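Local coordinates for protein soluble inorganic pyrophosphatase (Toxoplasma gondii, PDB 5WRT) that probably hydrolyses inorganic pyrophosphate to phosphate with the help of magnesium ions, as a type I soluble pyrophosphatase of the PPase family, at residues P34-G39 / V220-H225. Residues are numbered along the deposited sequence; the frame is centred on the assembly and turned at random.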
ATOM      1  N   PRO A  34      10.918  27.818 -11.528  1.00 32.85           N
ATOM      2  CA  PRO A  34      10.218  27.664 -12.806  1.00 29.52           C
ATOM      3  C   PRO A  34       9.702  26.246 -12.977  1.00 27.69           C
ATOM      4  O   PRO A  34      10.362  25.275 -12.599  1.00 26.95           O
ATOM      5  CB  PRO A  34      11.293  28.003 -13.845  1.00 28.75           C
ATOM      6  CG  PRO A  34      12.582  27.717 -13.154  1.00 32.24           C
ATOM      7  CD  PRO A  34      12.358  28.075 -11.712  1.00 32.94           C
ATOM      8  N   LEU A  35       8.493  26.134 -13.532  1.00 27.14           N
ATOM      9  CA  LEU A  35       7.932  24.816 -13.803  1.00 25.88           C
ATOM     10  C   LEU A  35       8.741  24.081 -14.866  1.00 26.82           C
ATOM     11  O   LEU A  35       8.944  22.866 -14.767  1.00 25.93           O
ATOM     12  CB  LEU A  35       6.471  24.944 -14.233  1.00 25.99           C
ATOM     13  CG  LEU A  35       5.800  23.647 -14.690  1.00 25.27           C
ATOM     14  CD1 LEU A  35       5.844  22.602 -13.585  1.00 23.17           C
ATOM     15  CD2 LEU A  35       4.372  23.905 -15.136  1.00 24.80           C
ATOM     16  N   PHE A  36       9.218  24.802 -15.880  1.00 26.25           N
ATOM     17  CA  PHE A  36      10.032  24.224 -16.946  1.00 27.02           C
ATOM     18  C   PHE A  36      11.485  24.639 -16.766  1.00 28.51           C
ATOM     19  O   PHE A  36      11.843  25.789 -17.067  1.00 30.83           O
ATOM     20  CB  PHE A  36       9.520  24.652 -18.324  1.00 27.17           C
ATOM     21  CG  PHE A  36       8.072  24.335 -18.563  1.00 26.93           C
ATOM     22  CD1 PHE A  36       7.675  23.044 -18.869  1.00 25.31           C
ATOM     23  CD2 PHE A  36       7.109  25.329 -18.497  1.00 26.91           C
ATOM     24  CE1 PHE A  36       6.345  22.749 -19.096  1.00 25.86           C
ATOM     25  CE2 PHE A  36       5.778  25.039 -18.723  1.00 26.78           C
ATOM     26  CZ  PHE A  36       5.396  23.746 -19.023  1.00 25.28           C
ATOM     27  N   PRO A  37      12.358  23.755 -16.278  1.00 27.01           N
ATOM     28  CA  PRO A  37      13.749  24.168 -16.028  1.00 29.06           C
ATOM     29  C   PRO A  37      14.501  24.586 -17.284  1.00 32.04           C
ATOM     30  O   PRO A  37      15.443  25.380 -17.186  1.00 34.98           O
ATOM     31  CB  PRO A  37      14.373  22.925 -15.375  1.00 27.97           C
ATOM     32  CG  PRO A  37      13.479  21.789 -15.759  1.00 28.61           C
ATOM     33  CD  PRO A  37      12.103  22.363 -15.873  1.00 25.78           C
ATOM     34  N   ASN A  38      14.118  24.084 -18.461  1.00 30.20           N
ATOM     35  CA  ASN A  38      14.706  24.519 -19.724  1.00 30.17           C
ATOM     36  C   ASN A  38      13.640  25.037 -20.684  1.00 29.66           C
ATOM     37  O   ASN A  38      13.753  24.865 -21.898  1.00 30.54           O
ATOM     38  CB  ASN A  38      15.503  23.395 -20.389  1.00 29.48           C
ATOM     39  CG  ASN A  38      16.338  22.599 -19.408  1.00 32.03           C
ATOM     40  OD1 ASN A  38      16.832  23.130 -18.416  1.00 34.62           O
ATOM     41  ND2 ASN A  38      16.505  21.312 -19.689  1.00 34.25           N
ATOM     42  N   GLY A  39      12.605  25.676 -20.156  1.00 28.43           N
ATOM     43  CA  GLY A  39      11.568  26.246 -20.985  1.00 27.05           C
ATOM     44  C   GLY A  39      10.618  25.197 -21.538  1.00 28.64           C
ATOM     45  O   GLY A  39      10.885  23.996 -21.533  1.00 28.03           O
ATOM     46  N   VAL A 220      -2.552  17.767 -18.189  1.00 24.58           N
ATOM     47  CA  VAL A 220      -2.950  17.971 -16.800  1.00 25.57           C
ATOM     48  C   VAL A 220      -2.045  19.003 -16.137  1.00 24.67           C
ATOM     49  O   VAL A 220      -2.518  19.905 -15.434  1.00 25.93           O
ATOM     50  CB  VAL A 220      -2.940  16.631 -16.039  1.00 25.46           C
ATOM     51  CG1 VAL A 220      -2.961  16.867 -14.534  1.00 24.73           C
ATOM     52  CG2 VAL A 220      -4.118  15.764 -16.463  1.00 24.22           C
ATOM     53  N   VAL A 221      -0.733  18.901 -16.367  1.00 24.78           N
ATOM     54  CA  VAL A 221       0.202  19.851 -15.774  1.00 25.15           C
ATOM     55  C   VAL A 221       0.009  21.244 -16.365  1.00 27.29           C
ATOM     56  O   VAL A 221       0.018  22.244 -15.636  1.00 26.18           O
ATOM     57  CB  VAL A 221       1.651  19.358 -15.947  1.00 24.54           C
ATOM     58  CG1 VAL A 221       2.613  20.269 -15.197  1.00 23.27           C
ATOM     59  CG2 VAL A 221       1.785  17.924 -15.462  1.00 23.09           C
ATOM     60  N   TYR A 222      -0.163  21.334 -17.689  1.00 26.45           N
ATOM     61  CA  TYR A 222      -0.384  22.632 -18.325  1.00 28.15           C
ATOM     62  C   TYR A 222      -1.592  23.340 -17.726  1.00 27.65           C
ATOM     63  O   TYR A 222      -1.519  24.521 -17.365  1.00 30.81           O
ATOM     64  CB  TYR A 222      -0.582  22.472 -19.833  1.00 27.76           C
ATOM     65  CG  TYR A 222       0.592  21.919 -20.604  1.00 28.59           C
ATOM     66  CD1 TYR A 222       1.899  22.271 -20.283  1.00 29.27           C
ATOM     67  CD2 TYR A 222       0.388  21.073 -21.685  1.00 28.80           C
ATOM     68  CE1 TYR A 222       2.968  21.772 -21.007  1.00 28.71           C
ATOM     69  CE2 TYR A 222       1.444  20.573 -22.411  1.00 30.29           C
ATOM     70  CZ  TYR A 222       2.730  20.922 -22.070  1.00 30.82           C
ATOM     71  OH  TYR A 222       3.773  20.414 -22.806  1.00 32.21           O
ATOM     72  N   ARG A 223      -2.722  22.635 -17.630  1.00 27.26           N
ATOM     73  CA  ARG A 223      -3.943  23.256 -17.128  1.00 30.01           C
ATOM     74  C   ARG A 223      -3.764  23.765 -15.703  1.00 30.52           C
ATOM     75  O   ARG A 223      -4.192  24.878 -15.377  1.00 30.45           O
ATOM     76  CB  ARG A 223      -5.106  22.268 -17.204  1.00 30.22           C
ATOM     77  CG  ARG A 223      -6.454  22.888 -16.875  1.00 34.47           C
ATOM     78  CD  ARG A 223      -7.593  21.922 -17.146  1.00 38.63           C
ATOM     79  NE  ARG A 223      -7.416  20.655 -16.443  1.00 38.39           N
ATOM     80  CZ  ARG A 223      -7.303  19.476 -17.047  1.00 38.60           C
ATOM     81  NH1 ARG A 223      -7.350  19.401 -18.371  1.00 39.38           N
ATOM     82  NH2 ARG A 223      -7.144  18.373 -16.328  1.00 35.76           N
ATOM     83  N   ALA A 224      -3.126  22.968 -14.841  1.00 29.00           N
ATOM     84  CA  ALA A 224      -2.850  23.424 -13.483  1.00 28.68           C
ATOM     85  C   ALA A 224      -1.874  24.591 -13.478  1.00 29.12           C
ATOM     86  O   ALA A 224      -1.965  25.471 -12.614  1.00 28.93           O
ATOM     87  CB  ALA A 224      -2.311  22.272 -12.636  1.00 26.30           C
ATOM     88  N   HIS A 225      -0.939  24.612 -14.430  1.00 27.70           N
ATOM     89  CA  HIS A 225      -0.027  25.744 -14.555  1.00 26.74           C
ATOM     90  C   HIS A 225      -0.786  27.017 -14.903  1.00 28.79           C
ATOM     91  O   HIS A 225      -0.484  28.095 -14.377  1.00 29.85           O
ATOM     92  CB  HIS A 225       1.039  25.436 -15.606  1.00 27.24           C
ATOM     93  CG  HIS A 225       2.113  26.474 -15.710  1.00 27.92           C
ATOM     94  ND1 HIS A 225       2.799  26.949 -14.613  1.00 27.31           N
ATOM     95  CD2 HIS A 225       2.636  27.111 -16.784  1.00 28.43           C
ATOM     96  CE1 HIS A 225       3.688  27.843 -15.005  1.00 29.49           C
ATOM     97  NE2 HIS A 225       3.612  27.959 -16.319  1.00 29.31           N
TER
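ND1 of His-225, which lies 3.5 Å from CD2 of Leu-35, is hydrogen-bonded to the backbone O of Gln-98, and this bond holds the imidazole on its ND1 side from a third part of the chain. The backbone N of His-225 in turn bonds to O of Val-221, 2.8 Å away, one turn earlier in the helix. The bond to CB of His-225 already points at the loop, and CG is anti to the backbone N (chi1 -174°). Leu-35 comes from the other direction, and the two side chains slide past one another. Its CD2 methyl sits over one imidazole face, 3.7 Å from the ring centroid and 25° off the normal, a CH-pi contact offset toward the rim. The same methyl reaches CG1 of Val-221 at 4.0 Å, bridging two residues a helical turn apart.

Phe-36 meets the helix differently. Its ring directs an edge toward the face of His-225 in a T-shaped pair, with centroids 5.8 Å apart and planes at 87°. At the far end of the ring, CZ lies 3.7 Å from CE1 of Tyr-222, and the two rings meet rim to rim while their side chains cross at about a right angle. CG of Leu-35 lies over the centre of one face of the Phe-36 ring.

The contact thus fastens the loop between strands 26-27 and 47-53 onto helix 214-232 of the pyrophosphatase domain by apolar and aromatic packing, with the side chain of Val-221 about 12 Å from a bound magnesium ion. Phe-47 of strand 47-53 touches Leu-35, Phe-36 and Val-221. Leu-121, on strand 115-125, packs against Val-220 and Val-221; the same strand carries Asp-117 and Asp-122, ligands of magnesium.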